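Local coordinates for protein, Family 18 Chitinase (Crocus vernus, PDB 3SIM) that probably hydrolyses the beta-1,4 glycosidic links of chitin, as a plant chitinase of glycosyl hydrolase family 18 built on a TIM barrel, at residues G50-F55 / T108-I113; D64-I69 / R116-G121; V92-A97 / Q130-N135; N184-A189 / A251-D256; A237-K242 / Q270-S275. All coordinates share one frame; numbering follows the deposited sequence.

Contact 1. Residues G50-F55 / T108-I113; sequences GKFNVF and TSLTRI. With ACT (acetate ion), chain C.
The Phe52 ring lies against helix 99-116 with two different parts of its outline in use: Leu110 covers a face, while Ser109 meets the rim. Leu110 CD1 stands over that face 4.1 Å from the ring centroid, displaced toward the rim in a CH-pi contact, and Leu110 CD2 approaches Phe52 CG at 3.7 Å. The two side chains cross obliquely, so the forked leucine spreads its methyls along the flat ring. Phe52 reaches this position with CG anti to its own carbonyl carbon (chi1 -73°). In the plane of the ring, at its edge, sits Ser109 OG. Ser109 OG accepts a nearly straight hydrogen bond from Phe52 N (3.1 Å, 166°), and it is also bonded to Asn105 O one turn back in the helix. Serine suits the place because its short arm can serve the helix and the incoming backbone together. Further along, Val54 CG2 and Ile113 CD1 slide past each other at 3.9 Å, branched aliphatic against branched aliphatic. Asn53 turns away from the helix, and its ND2 bonds Tyr39 O and an acetate ion, probably from the crystallisation liquor. Phe52 and Leu110 both rest on Leu82 of strand 76-83. In this (beta/alpha)8 barrel the excursion after strand 28-37 packs on the helix that follows strand 76-83, the helix-over-sheet layering of the TIM-barrel fold.

Contact 2. Residues D64-I69 / R116-G121; sequences DQISAI and RYNLDG
Ile66 has the most surface buried here, and it points from helix 63-72 toward the turn that ends helix 99-116. Both of its branches close on one backbone carbonyl: Ile66 CD1 lies 3.4 Å from Tyr117 O, and Ile66 CG2 lies 3.5 Å from the same Tyr117 O. CG1 is anti to the carbonyl carbon of Ile66 (chi1 -64°), which carries CD1 forward between two further side chains. There Ile66 CD1 touches Tyr117 CB at 3.9 Å, in the plane of the tyrosine ring at its edge, and Leu119 CD2 at 4.0 Å. A beta-branched aliphatic suits this place, since its two arms span the turn without presenting a polar group. An alanine here would lose both arms and would probably loosen the packing of helix 63-72 on Tyr117 and Leu119.

Asn118, second in buried area, leaves the helix with positive phi (60°) and completes a Schellman motif, a left-handed conformation that asparagine tolerates better than most residues. Its CB lies 4.3 Å from Ile66 CG2, while its backbone O accepts a hydrogen bond from Lys70. Tyr117, third, contributes its carbonyl, its CB and the near edge of its ring, and that ring meets Trp56 edge-to-face.

The contact thus joins two successive outer helices, 63-72 and 99-116, at the turn leading into strand 121-125. Strand 76-83 lies beneath them: Ile66 and Leu119 both rest on its Val78, and Phe17 from a loop also packs on Ile66.

Contact 3. Residues V92-A97 / Q130-N135; sequences VQFQAA and QNTDKN
Phe94 and Thr132 make the tight side of this contact. Phe94, its CG anti to the backbone N (chi1 -170°), buries its ring, which meets Tyr126 and Phe137 edge-to-face. Thr132 crosses it obliquely, with OG1 at the ring edge 3.8 Å from Phe94 CD2. Thr132 CB also lies 3.5 Å from Phe94 O. Threonine suits the position because its carbons can pack while its hydroxyl remains available for a hydrogen bond, here to a glycerol probably left by the crystallisation liquor.

The two segments come from neighbouring beta-alpha loops of the barrel, those following strands 76-83 and 121-125, at the strand ends where TIM barrels carry their active sites. The second loop runs into helix 134-150, whose N-cap is Asp133.

Toward solvent the packing becomes polar and looser. Gln93 bends at chi2 (-80°) and crosses Asn131 at about a right angle, with Gln93 CG 3.6 Å from Asn131 ND2. Gln93 also crosses Gln130 obliquely, their amide planes 64° apart, so the two amides do not stack. Gln95 adds an aliphatic touch, its CG to Asn131 CB at 4.2 Å, while its NE2 is bonded to Tyr39 OH.

Contact 4. Residues N184-A189 / A251-D256; sequences NYQFKA and AVWTAD
Tyr185 OH is gripped by two hydrogen bonds, to Asp166 and to Lys209, and the tyrosine CB points away from segment 251-256. Asn184 is likewise tied at both ends of its amide, OD1 to His182 and ND2 to Tyr6, whose ring also stacks on that of Trp253. Asn184 CB meets Trp253 CH2 at 4.0 Å, and Asn184 O sits at the edge of the indole.

Trp253 carries the contact, its broad indole offering a face to both an ammonium and a flat amide. Over that face lies Lys188 NZ, modelled 3.9 Å from the centroid of the five-membered ring, a cation-pi contact, although the exact placing of the lysine end is uncertain. On the same face, over the six-membered ring, Gln186 CG makes an off-centre CH-pi contact, 4.1 Å from that ring's centroid, and the amide plane is stacked 16° from the ring plane.

A tryptophan ending the eighth strand, with a cis peptide bond after it, is a hallmark of family 18 barrels, where it typically floors the sugar site. Gln186 also touches Glu127, last residue of the DxxDxDxE family motif. An alanine in place of Trp253 would remove the whole indole and would probably leave Lys188 and Gln186 less firmly positioned.

Contact 5. Residues A237-K242 / Q270-S275; sequences AATSLK and QAFLVS
Two side chains that leave their helices with CG anti to the backbone N meet tip to tip: Lys242 (chi1 -164°), its chain extended all the way to NZ, and Phe272 (chi1 172°). The long lysine delivers its ammonium to the end of helix 264-274, where a main-chain carbonyl and the terminal carboxylate receive it. Lys242 NZ bonds Phe272 O at 3.1 Å, nearly along the C=O axis, and Ser275 O at 2.9 Å, from above the carboxylate plane. Phe272 O is gripped twice, since Ser275 OG also donates to it at 3.0 Å. Carbonyls at a helix C-terminus carry partial negative charge and the terminal carboxylate a full one, so the ammonium is probably stabilised there. Lys242 NZ also stands over a face of the Phe272 ring, 4.7 Å from its centroid, in a cation-pi contact.

The ring itself reaches across to helix 230-243. Ala238 CB packs at 3.8 Å from Phe272 CE2, the small alanine leaving room for so large a neighbour. Thr239 OG1 comes to the ring edge, though its hydrogen bond goes to Phe235 O, and Phe235 also meets the Phe272 ring.

Over residues 237-242 and 270-274 the axes run 23° apart in direction, 11.5 Å at their closest, as is typical of neighbouring outer helices of a (beta/alpha)8 barrel, here flanking strand 250-253 in sequence, the later one closing the chain.

Overall arrangement
Contacts 1, 2 and 3 share the region of helix 99-116: contact 1 lies along it, contact 2 at its end, and contact 3 involves the loop leading into it. Contacts 1 and 2 touch through Val54 CG1 and Tyr117 OH, 3.9 Å apart. Contacts 2 and 4 are buried, 1 and 5 partly buried, and 3 lies at the surface. Contact 4 is the most central, its centre about 8 Å from the chain's centre, an aromatic floor beneath a charged group. Contact 5, its centre about 20 Å from the chain's centre, lies across it from contacts 1 and 3 and depends on charge at a helix end. Contact 2 is largely aliphatic, contact 3 rich in amides.

Contact 1. Residues G50-F55 / T108-I113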
# COMPACT_ATOMS: atom_id res chain seq x y z
N GLY A 50 4.52 17.90 -5.27
CA GLY A 50 4.41 16.79 -6.17
C GLY A 50 5.64 16.38 -6.98
O GLY A 50 5.52 15.58 -7.84
N LYS A 51 6.81 16.89 -6.65
CA LYS A 51 8.02 16.35 -7.20
C LYS A 51 8.54 15.17 -6.36
O LYS A 51 9.19 15.36 -5.41
CB LYS A 51 9.07 17.44 -7.35
CG LYS A 51 8.68 18.59 -8.24
CD LYS A 51 9.75 19.59 -8.36
CE LYS A 51 9.38 20.77 -9.14
NZ LYS A 51 9.27 20.62 -10.56
N PHE A 52 8.25 13.96 -6.79
CA PHE A 52 8.60 12.79 -6.03
C PHE A 52 10.08 12.45 -5.98
O PHE A 52 10.73 12.48 -6.95
CB PHE A 52 7.72 11.63 -6.47
CG PHE A 52 6.32 11.77 -6.00
CD1 PHE A 52 5.95 11.26 -4.76
CD2 PHE A 52 5.42 12.50 -6.70
CE1 PHE A 52 4.69 11.44 -4.29
CE2 PHE A 52 4.17 12.70 -6.23
CZ PHE A 52 3.80 12.14 -5.02
N ASN A 53 10.54 12.10 -4.81
CA ASN A 53 11.82 11.51 -4.53
C ASN A 53 11.68 10.07 -3.99
O ASN A 53 10.69 9.75 -3.45
CB ASN A 53 12.60 12.39 -3.55
CG ASN A 53 13.18 13.61 -4.21
OD1 ASN A 53 13.88 13.51 -5.15
ND2 ASN A 53 12.87 14.74 -3.70
N VAL A 54 12.70 9.25 -4.19
CA VAL A 54 12.76 7.87 -3.80
C VAL A 54 13.31 7.68 -2.36
O VAL A 54 14.38 8.01 -2.14
CB VAL A 54 13.59 7.06 -4.81
CG1 VAL A 54 14.00 5.73 -4.29
CG2 VAL A 54 12.88 6.92 -6.12
N PHE A 55 12.52 7.19 -1.41
CA PHE A 55 13.01 7.03 -0.03
C PHE A 55 13.37 5.63 0.45
O PHE A 55 13.85 5.44 1.51
CB PHE A 55 12.13 7.79 0.95
CG PHE A 55 12.27 9.28 0.88
CD1 PHE A 55 11.55 9.98 -0.01
CD2 PHE A 55 13.13 9.97 1.70
CE1 PHE A 55 11.68 11.31 -0.10
CE2 PHE A 55 13.23 11.31 1.62
CZ PHE A 55 12.53 11.98 0.71
N THR A 108 5.06 13.89 -14.19
CA THR A 108 6.42 13.85 -14.72
C THR A 108 7.40 13.01 -13.88
O THR A 108 7.96 12.10 -14.36
CB THR A 108 6.97 15.29 -14.86
OG1 THR A 108 6.16 16.02 -15.76
CG2 THR A 108 8.39 15.26 -15.30
N SER A 109 7.46 13.28 -12.60
CA SER A 109 8.33 12.61 -11.66
C SER A 109 8.06 11.10 -11.44
O SER A 109 8.92 10.35 -11.38
CB SER A 109 8.39 13.39 -10.32
OG SER A 109 7.19 13.47 -9.70
N LEU A 110 6.81 10.74 -11.27
CA LEU A 110 6.34 9.35 -11.14
C LEU A 110 6.46 8.52 -12.40
O LEU A 110 6.84 7.43 -12.34
CB LEU A 110 4.98 9.26 -10.48
CG LEU A 110 4.92 9.68 -9.00
CD1 LEU A 110 3.54 9.74 -8.53
CD2 LEU A 110 5.77 8.84 -8.11
N THR A 111 6.18 9.12 -13.55
CA THR A 111 6.34 8.47 -14.83
C THR A 111 7.80 8.06 -15.01
O THR A 111 8.07 6.96 -15.27
CB THR A 111 5.88 9.29 -16.06
OG1 THR A 111 4.48 9.38 -16.11
CG2 THR A 111 6.36 8.62 -17.34
N ARG A 112 8.72 8.96 -14.72
CA ARG A 112 10.14 8.64 -14.70
C ARG A 112 10.52 7.51 -13.72
O ARG A 112 11.18 6.61 -14.09
CB ARG A 112 11.02 9.87 -14.38
CG ARG A 112 12.50 9.57 -14.33
CD ARG A 112 13.41 10.68 -13.80
NE ARG A 112 14.75 10.19 -13.66
CZ ARG A 112 15.21 9.60 -12.59
NH1 ARG A 112 14.43 9.48 -11.55
NH2 ARG A 112 16.41 9.13 -12.55
N ILE A 113 10.06 7.57 -12.49
CA ILE A 113 10.35 6.53 -11.52
C ILE A 113 9.76 5.16 -11.94
O ILE A 113 10.42 4.18 -11.88
CB ILE A 113 9.91 6.94 -10.06
CG1 ILE A 113 10.82 8.01 -9.44
CG2 ILE A 113 9.88 5.77 -9.10
CD1 ILE A 113 10.25 8.77 -8.37
C ACT C . 13.31 17.96 -5.57
O ACT C . 12.75 19.08 -5.57
OXT ACT C . 13.94 17.68 -4.52
CH3 ACT C . 13.22 17.01 -6.75

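Contact 2. Residues D64-I69 / R116-G121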
# COMPACT_ATOMS: atom_id res chain seq x y z
N ASP A 64 17.39 -3.69 -11.61
CA ASP A 64 17.87 -5.05 -11.86
C ASP A 64 17.29 -6.17 -10.94
O ASP A 64 16.99 -7.21 -11.39
CB ASP A 64 19.39 -5.11 -11.86
CG ASP A 64 20.06 -4.20 -12.92
OD1 ASP A 64 19.52 -3.87 -13.96
OD2 ASP A 64 21.17 -3.85 -12.64
N GLN A 65 17.17 -5.87 -9.66
CA GLN A 65 16.53 -6.80 -8.73
C GLN A 65 15.02 -7.07 -9.09
O GLN A 65 14.54 -8.17 -9.01
CB GLN A 65 16.71 -6.41 -7.28
CG GLN A 65 18.14 -6.39 -6.82
CD GLN A 65 18.89 -5.13 -7.17
OE1 GLN A 65 18.38 -4.17 -7.65
NE2 GLN A 65 20.13 -5.18 -6.95
N ILE A 66 14.34 -6.01 -9.49
CA ILE A 66 12.95 -6.05 -9.91
C ILE A 66 12.75 -6.93 -11.16
O ILE A 66 11.90 -7.77 -11.19
CB ILE A 66 12.35 -4.64 -10.07
CG1 ILE A 66 12.30 -3.89 -8.73
CG2 ILE A 66 11.00 -4.72 -10.67
CD1 ILE A 66 12.08 -2.47 -8.82
N SER A 67 13.63 -6.75 -12.11
CA SER A 67 13.67 -7.55 -13.32
C SER A 67 13.94 -9.00 -13.03
O SER A 67 13.28 -9.81 -13.55
CB SER A 67 14.77 -7.09 -14.25
OG SER A 67 14.35 -6.05 -15.02
N ALA A 68 14.92 -9.27 -12.20
CA ALA A 68 15.23 -10.62 -11.79
C ALA A 68 14.12 -11.36 -11.03
O ALA A 68 13.86 -12.47 -11.29
CB ALA A 68 16.48 -10.66 -11.04
N ILE A 69 13.50 -10.70 -10.07
CA ILE A 69 12.44 -11.32 -9.33
C ILE A 69 11.22 -11.64 -10.21
O ILE A 69 10.66 -12.65 -10.13
CB ILE A 69 12.06 -10.53 -8.02
CG1 ILE A 69 11.34 -11.43 -7.02
CG2 ILE A 69 11.25 -9.36 -8.36
CD1 ILE A 69 12.15 -12.40 -6.45
N ARG A 116 11.65 3.75 -15.00
CA ARG A 116 12.98 3.39 -14.58
C ARG A 116 13.06 2.12 -13.73
O ARG A 116 13.92 1.36 -13.96
CB ARG A 116 13.73 4.55 -13.91
CG ARG A 116 15.23 4.36 -13.87
CD ARG A 116 15.96 5.55 -13.27
NE ARG A 116 16.26 5.40 -11.86
CZ ARG A 116 17.21 4.63 -11.40
NH1 ARG A 116 17.45 4.57 -10.15
NH2 ARG A 116 17.95 3.96 -12.21
N TYR A 117 12.15 1.92 -12.79
CA TYR A 117 12.15 0.74 -11.94
C TYR A 117 11.36 -0.47 -12.55
O TYR A 117 11.24 -1.50 -11.94
CB TYR A 117 11.72 1.05 -10.50
CG TYR A 117 12.74 1.82 -9.66
CD1 TYR A 117 12.91 3.17 -9.82
CD2 TYR A 117 13.50 1.19 -8.71
CE1 TYR A 117 13.85 3.86 -9.06
CE2 TYR A 117 14.39 1.86 -7.95
CZ TYR A 117 14.58 3.19 -8.12
OH TYR A 117 15.46 3.84 -7.37
N ASN A 118 10.85 -0.31 -13.75
CA ASN A 118 10.01 -1.33 -14.34
C ASN A 118 8.70 -1.68 -13.56
O ASN A 118 8.41 -2.79 -13.44
CB ASN A 118 10.75 -2.69 -14.45
CG ASN A 118 12.21 -2.57 -14.89
OD1 ASN A 118 13.14 -2.92 -14.14
ND2 ASN A 118 12.40 -2.09 -16.09
N LEU A 119 8.02 -0.71 -12.99
CA LEU A 119 6.85 -0.89 -12.12
C LEU A 119 5.52 -1.05 -12.86
O LEU A 119 5.37 -0.57 -13.94
CB LEU A 119 6.77 0.23 -11.09
CG LEU A 119 7.98 0.50 -10.16
CD1 LEU A 119 7.72 1.62 -9.14
CD2 LEU A 119 8.53 -0.75 -9.54
N ASP A 120 4.57 -1.69 -12.21
CA ASP A 120 3.27 -2.02 -12.74
C ASP A 120 2.06 -1.26 -12.17
O ASP A 120 0.97 -1.28 -12.72
CB ASP A 120 3.07 -3.51 -12.54
CG ASP A 120 4.22 -4.32 -13.06
OD1 ASP A 120 4.32 -4.43 -14.28
OD2 ASP A 120 5.03 -4.78 -12.21
N GLY A 121 2.27 -0.62 -11.05
CA GLY A 121 1.24 0.05 -10.29
C GLY A 121 1.66 1.08 -9.26
O GLY A 121 2.79 1.24 -8.99

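Contact 3. Residues V92-A97 / Q130-N135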
# COMPACT_ATOMS: atom_id res chain seq x y z
N VAL A 92 4.77 13.57 7.26
CA VAL A 92 4.37 13.78 5.88
C VAL A 92 2.90 14.28 5.76
O VAL A 92 1.95 13.58 5.96
CB VAL A 92 4.62 12.53 4.97
CG1 VAL A 92 4.09 12.72 3.63
CG2 VAL A 92 6.07 12.16 4.93
N GLN A 93 2.82 15.54 5.41
CA GLN A 93 1.59 16.28 5.21
C GLN A 93 1.31 16.44 3.72
O GLN A 93 2.16 16.96 3.03
CB GLN A 93 1.66 17.67 5.86
CG GLN A 93 1.81 17.68 7.39
CD GLN A 93 0.53 17.47 8.15
OE1 GLN A 93 0.57 17.32 9.34
NE2 GLN A 93 -0.58 17.40 7.46
N PHE A 94 0.15 15.99 3.24
CA PHE A 94 -0.24 16.29 1.86
C PHE A 94 -0.42 17.79 1.67
O PHE A 94 -1.18 18.40 2.35
CB PHE A 94 -1.52 15.59 1.38
CG PHE A 94 -1.76 15.71 -0.10
CD1 PHE A 94 -1.28 14.78 -0.96
CD2 PHE A 94 -2.42 16.77 -0.65
CE1 PHE A 94 -1.46 14.90 -2.28
CE2 PHE A 94 -2.60 16.85 -2.00
CZ PHE A 94 -2.11 15.92 -2.79
N GLN A 95 0.30 18.32 0.72
CA GLN A 95 0.28 19.73 0.39
C GLN A 95 0.35 20.00 -1.10
O GLN A 95 1.27 19.57 -1.73
CB GLN A 95 1.45 20.45 1.06
CG GLN A 95 1.77 20.09 2.47
CD GLN A 95 2.83 20.96 3.06
OE1 GLN A 95 2.79 22.14 2.92
NE2 GLN A 95 3.78 20.36 3.70
N ALA A 96 -0.64 20.72 -1.63
CA ALA A 96 -0.63 21.19 -3.01
C ALA A 96 -0.72 22.72 -3.15
O ALA A 96 -1.57 23.35 -2.57
CB ALA A 96 -1.69 20.55 -3.80
N ALA A 97 0.20 23.31 -3.89
CA ALA A 97 0.17 24.73 -4.21
C ALA A 97 -1.00 25.13 -5.14
O ALA A 97 -1.61 26.13 -4.95
CB ALA A 97 1.46 25.20 -4.72
N GLN A 130 -3.56 18.07 7.50
CA GLN A 130 -3.69 19.31 8.23
C GLN A 130 -3.41 20.58 7.41
O GLN A 130 -3.76 21.62 7.81
CB GLN A 130 -2.83 19.31 9.49
CG GLN A 130 -3.36 18.59 10.64
CD GLN A 130 -2.33 18.44 11.73
OE1 GLN A 130 -2.31 19.20 12.64
NE2 GLN A 130 -1.52 17.45 11.64
N ASN A 131 -2.77 20.46 6.28
CA ASN A 131 -2.49 21.57 5.38
C ASN A 131 -3.22 21.48 4.00
O ASN A 131 -2.78 22.07 3.06
CB ASN A 131 -0.98 21.76 5.18
CG ASN A 131 -0.22 21.92 6.48
OD1 ASN A 131 -0.53 22.75 7.25
ND2 ASN A 131 0.71 21.08 6.71
N THR A 132 -4.29 20.71 3.94
CA THR A 132 -5.07 20.45 2.76
C THR A 132 -6.56 20.29 3.06
O THR A 132 -6.97 20.45 4.15
CB THR A 132 -4.55 19.22 1.95
OG1 THR A 132 -4.95 19.35 0.61
CG2 THR A 132 -5.04 17.88 2.55
N ASP A 133 -7.33 19.98 2.05
CA ASP A 133 -8.74 19.67 2.16
C ASP A 133 -9.05 18.48 1.29
O ASP A 133 -8.31 18.20 0.39
CB ASP A 133 -9.61 20.87 1.80
CG ASP A 133 -9.54 21.25 0.35
OD1 ASP A 133 -10.20 20.64 -0.43
OD2 ASP A 133 -8.81 22.15 0.01
N LYS A 134 -10.17 17.82 1.57
CA LYS A 134 -10.56 16.54 0.96
C LYS A 134 -10.75 16.62 -0.56
O LYS A 134 -10.42 15.70 -1.24
CB LYS A 134 -11.78 15.90 1.62
CG LYS A 134 -13.08 16.69 1.61
CD LYS A 134 -14.12 16.22 2.59
CE LYS A 134 -15.34 17.13 2.64
NZ LYS A 134 -16.31 16.72 3.60
N ASN A 135 -11.34 17.69 -1.03
CA ASN A 135 -11.53 17.85 -2.46
C ASN A 135 -10.24 18.02 -3.27
O ASN A 135 -10.11 17.46 -4.32
CB ASN A 135 -12.59 18.91 -2.75
CG ASN A 135 -13.98 18.49 -2.29
OD1 ASN A 135 -14.34 17.37 -2.36
ND2 ASN A 135 -14.70 19.39 -1.80

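Contact 4. Residues N184-A189 / A251-D256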
# COMPACT_ATOMS: atom_id res chain seq x y z
N ASN A 184 -6.48 -1.63 0.26
CA ASN A 184 -5.70 -2.24 1.27
C ASN A 184 -5.92 -1.58 2.64
O ASN A 184 -5.12 -0.84 3.11
CB ASN A 184 -4.23 -2.33 0.89
CG ASN A 184 -3.99 -2.93 -0.51
OD1 ASN A 184 -4.63 -3.86 -0.96
ND2 ASN A 184 -3.00 -2.41 -1.13
N TYR A 185 -7.07 -1.91 3.25
CA TYR A 185 -7.50 -1.27 4.48
C TYR A 185 -6.58 -1.71 5.59
O TYR A 185 -6.19 -2.80 5.64
CB TYR A 185 -8.97 -1.56 4.84
CG TYR A 185 -9.67 -0.52 5.63
CD1 TYR A 185 -9.83 -0.64 7.00
CD2 TYR A 185 -10.20 0.58 5.02
CE1 TYR A 185 -10.52 0.30 7.73
CE2 TYR A 185 -10.84 1.53 5.72
CZ TYR A 185 -10.99 1.42 7.09
OH TYR A 185 -11.60 2.39 7.79
N GLN A 186 -6.17 -0.75 6.38
CA GLN A 186 -5.18 -0.89 7.42
C GLN A 186 -5.87 -1.30 8.78
O GLN A 186 -6.08 -0.51 9.66
CB GLN A 186 -4.25 0.35 7.47
CG GLN A 186 -3.40 0.69 6.25
CD GLN A 186 -2.26 1.68 6.57
OE1 GLN A 186 -2.10 2.68 5.92
NE2 GLN A 186 -1.50 1.37 7.57
N PHE A 187 -6.20 -2.56 8.88
CA PHE A 187 -6.85 -3.12 10.05
C PHE A 187 -5.95 -3.04 11.31
O PHE A 187 -6.43 -3.02 12.38
CB PHE A 187 -7.49 -4.50 9.80
CG PHE A 187 -8.71 -4.47 8.89
CD1 PHE A 187 -9.96 -4.26 9.38
CD2 PHE A 187 -8.57 -4.66 7.56
CE1 PHE A 187 -11.03 -4.22 8.54
CE2 PHE A 187 -9.63 -4.63 6.75
CZ PHE A 187 -10.86 -4.40 7.23
N LYS A 188 -4.66 -2.89 11.13
CA LYS A 188 -3.77 -2.73 12.28
C LYS A 188 -4.04 -1.43 13.08
O LYS A 188 -3.65 -1.30 14.17
CB LYS A 188 -2.30 -2.98 11.94
CG LYS A 188 -1.73 -2.22 10.82
CD LYS A 188 -2.05 -2.89 9.47
CE LYS A 188 -1.41 -2.19 8.32
NZ LYS A 188 -0.62 -1.22 8.79
N ALA A 189 -4.79 -0.53 12.50
CA ALA A 189 -5.23 0.69 13.14
C ALA A 189 -6.16 0.54 14.37
O ALA A 189 -6.16 1.35 15.20
CB ALA A 189 -5.76 1.68 12.15
N ALA A 251 -3.10 -8.27 2.73
CA ALA A 251 -1.97 -7.34 2.70
C ALA A 251 -1.08 -7.34 3.98
O ALA A 251 -1.56 -7.29 5.09
CB ALA A 251 -2.47 -5.99 2.43
N VAL A 252 0.20 -7.33 3.81
CA VAL A 252 1.10 -7.38 4.93
C VAL A 252 2.09 -6.15 5.04
O VAL A 252 2.69 -5.77 4.08
CB VAL A 252 1.87 -8.71 4.91
CG1 VAL A 252 2.87 -8.77 6.03
CG2 VAL A 252 0.96 -9.91 4.90
N TRP A 253 2.20 -5.56 6.22
CA TRP A 253 3.13 -4.50 6.60
C TRP A 253 4.13 -5.05 7.68
O TRP A 253 3.78 -5.24 8.77
CB TRP A 253 2.33 -3.28 7.13
CG TRP A 253 1.73 -2.32 6.13
CD1 TRP A 253 2.31 -1.22 5.62
CD2 TRP A 253 0.43 -2.37 5.55
NE1 TRP A 253 1.50 -0.61 4.75
CE2 TRP A 253 0.32 -1.29 4.69
CE3 TRP A 253 -0.65 -3.23 5.67
CZ2 TRP A 253 -0.82 -1.04 3.97
CZ3 TRP A 253 -1.77 -2.98 4.94
CH2 TRP A 253 -1.85 -1.89 4.11
N THR A 254 5.36 -5.37 7.33
CA THR A 254 6.00 -5.20 6.06
C THR A 254 7.07 -6.32 5.97
O THR A 254 7.34 -6.96 6.96
CB THR A 254 6.78 -3.83 5.96
OG1 THR A 254 7.89 -3.84 6.82
CG2 THR A 254 5.88 -2.59 6.21
N ALA A 255 7.71 -6.50 4.82
CA ALA A 255 8.77 -7.51 4.71
C ALA A 255 9.95 -7.18 5.70
O ALA A 255 10.58 -8.01 6.25
CB ALA A 255 9.25 -7.62 3.32
N ASP A 256 10.15 -5.90 5.89
CA ASP A 256 11.21 -5.40 6.69
C ASP A 256 11.07 -5.80 8.18
O ASP A 256 12.01 -6.20 8.75
CB ASP A 256 11.35 -3.91 6.47
CG ASP A 256 11.56 -3.56 5.01
OD1 ASP A 256 10.63 -3.52 4.25
OD2 ASP A 256 12.67 -3.44 4.63

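Contact 5. Residues A237-K242 / Q270-S275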
# COMPACT_ATOMS: atom_id res chain seq x y z
N ALA A 237 -11.16 -15.25 11.55
CA ALA A 237 -11.87 -14.22 10.85
C ALA A 237 -11.68 -14.37 9.32
O ALA A 237 -12.59 -14.29 8.59
CB ALA A 237 -11.42 -12.90 11.32
N ALA A 238 -10.48 -14.64 8.89
CA ALA A 238 -10.18 -14.79 7.49
C ALA A 238 -10.93 -15.99 6.91
O ALA A 238 -11.43 -15.93 5.84
CB ALA A 238 -8.78 -14.90 7.25
N THR A 239 -11.02 -17.03 7.70
CA THR A 239 -11.76 -18.22 7.33
C THR A 239 -13.27 -17.98 7.13
O THR A 239 -13.78 -18.39 6.17
CB THR A 239 -11.48 -19.42 8.27
OG1 THR A 239 -10.15 -19.84 8.13
CG2 THR A 239 -12.38 -20.59 7.98
N SER A 240 -13.91 -17.22 8.01
CA SER A 240 -15.30 -16.84 7.86
C SER A 240 -15.50 -16.01 6.58
O SER A 240 -16.42 -16.26 5.84
CB SER A 240 -15.82 -16.05 9.04
OG SER A 240 -15.84 -16.79 10.20
N LEU A 241 -14.60 -15.06 6.34
CA LEU A 241 -14.65 -14.30 5.15
C LEU A 241 -14.51 -15.16 3.89
O LEU A 241 -15.24 -14.98 2.99
CB LEU A 241 -13.66 -13.16 5.20
CG LEU A 241 -13.92 -12.01 6.16
CD1 LEU A 241 -12.90 -10.91 6.09
CD2 LEU A 241 -15.32 -11.48 6.06
N LYS A 242 -13.59 -16.11 3.90
CA LYS A 242 -13.39 -17.00 2.78
C LYS A 242 -14.66 -17.86 2.44
O LYS A 242 -15.06 -17.86 1.33
CB LYS A 242 -12.16 -17.86 3.02
CG LYS A 242 -11.58 -18.58 1.83
CD LYS A 242 -10.28 -19.24 2.20
CE LYS A 242 -9.82 -20.20 1.15
NZ LYS A 242 -8.82 -21.14 1.59
N GLN A 270 -0.15 -16.95 2.52
CA GLN A 270 -0.20 -17.43 1.17
C GLN A 270 -0.77 -18.86 1.02
O GLN A 270 -1.60 -19.07 0.21
CB GLN A 270 1.18 -17.29 0.50
CG GLN A 270 1.61 -15.89 0.17
CD GLN A 270 3.03 -15.80 -0.33
OE1 GLN A 270 3.92 -15.64 0.44
NE2 GLN A 270 3.21 -15.90 -1.57
N ALA A 271 -0.34 -19.75 1.89
CA ALA A 271 -0.86 -21.12 1.98
C ALA A 271 -2.34 -21.12 2.31
O ALA A 271 -3.04 -21.80 1.69
CB ALA A 271 -0.13 -21.92 2.98
N PHE A 272 -2.75 -20.24 3.21
CA PHE A 272 -4.15 -20.09 3.55
C PHE A 272 -4.94 -19.65 2.29
O PHE A 272 -5.93 -20.17 2.05
CB PHE A 272 -4.38 -19.10 4.71
CG PHE A 272 -5.85 -18.77 4.96
CD1 PHE A 272 -6.64 -19.62 5.65
CD2 PHE A 272 -6.44 -17.65 4.44
CE1 PHE A 272 -7.93 -19.36 5.83
CE2 PHE A 272 -7.74 -17.39 4.64
CZ PHE A 272 -8.48 -18.25 5.34
N LEU A 273 -4.45 -18.70 1.52
CA LEU A 273 -5.17 -18.17 0.38
C LEU A 273 -5.50 -19.23 -0.70
O LEU A 273 -6.55 -19.30 -1.24
CB LEU A 273 -4.43 -16.98 -0.22
CG LEU A 273 -4.68 -15.69 0.55
CD1 LEU A 273 -3.66 -14.71 0.25
CD2 LEU A 273 -6.10 -15.13 0.39
N VAL A 274 -4.54 -20.07 -0.93
CA VAL A 274 -4.50 -21.02 -1.98
C VAL A 274 -5.21 -22.37 -1.66
O VAL A 274 -5.46 -23.10 -2.54
CB VAL A 274 -3.00 -21.08 -2.33
CG1 VAL A 274 -2.35 -22.34 -2.11
CG2 VAL A 274 -2.62 -20.24 -3.47
N SER A 275 -5.52 -22.63 -0.39
CA SER A 275 -6.14 -23.86 0.10
C SER A 275 -7.63 -24.08 -0.23
O SER A 275 -8.32 -23.14 -0.44
CB SER A 275 -5.90 -24.00 1.59
OG SER A 275 -6.62 -23.06 2.33
OXT SER A 275 -8.11 -25.21 -0.26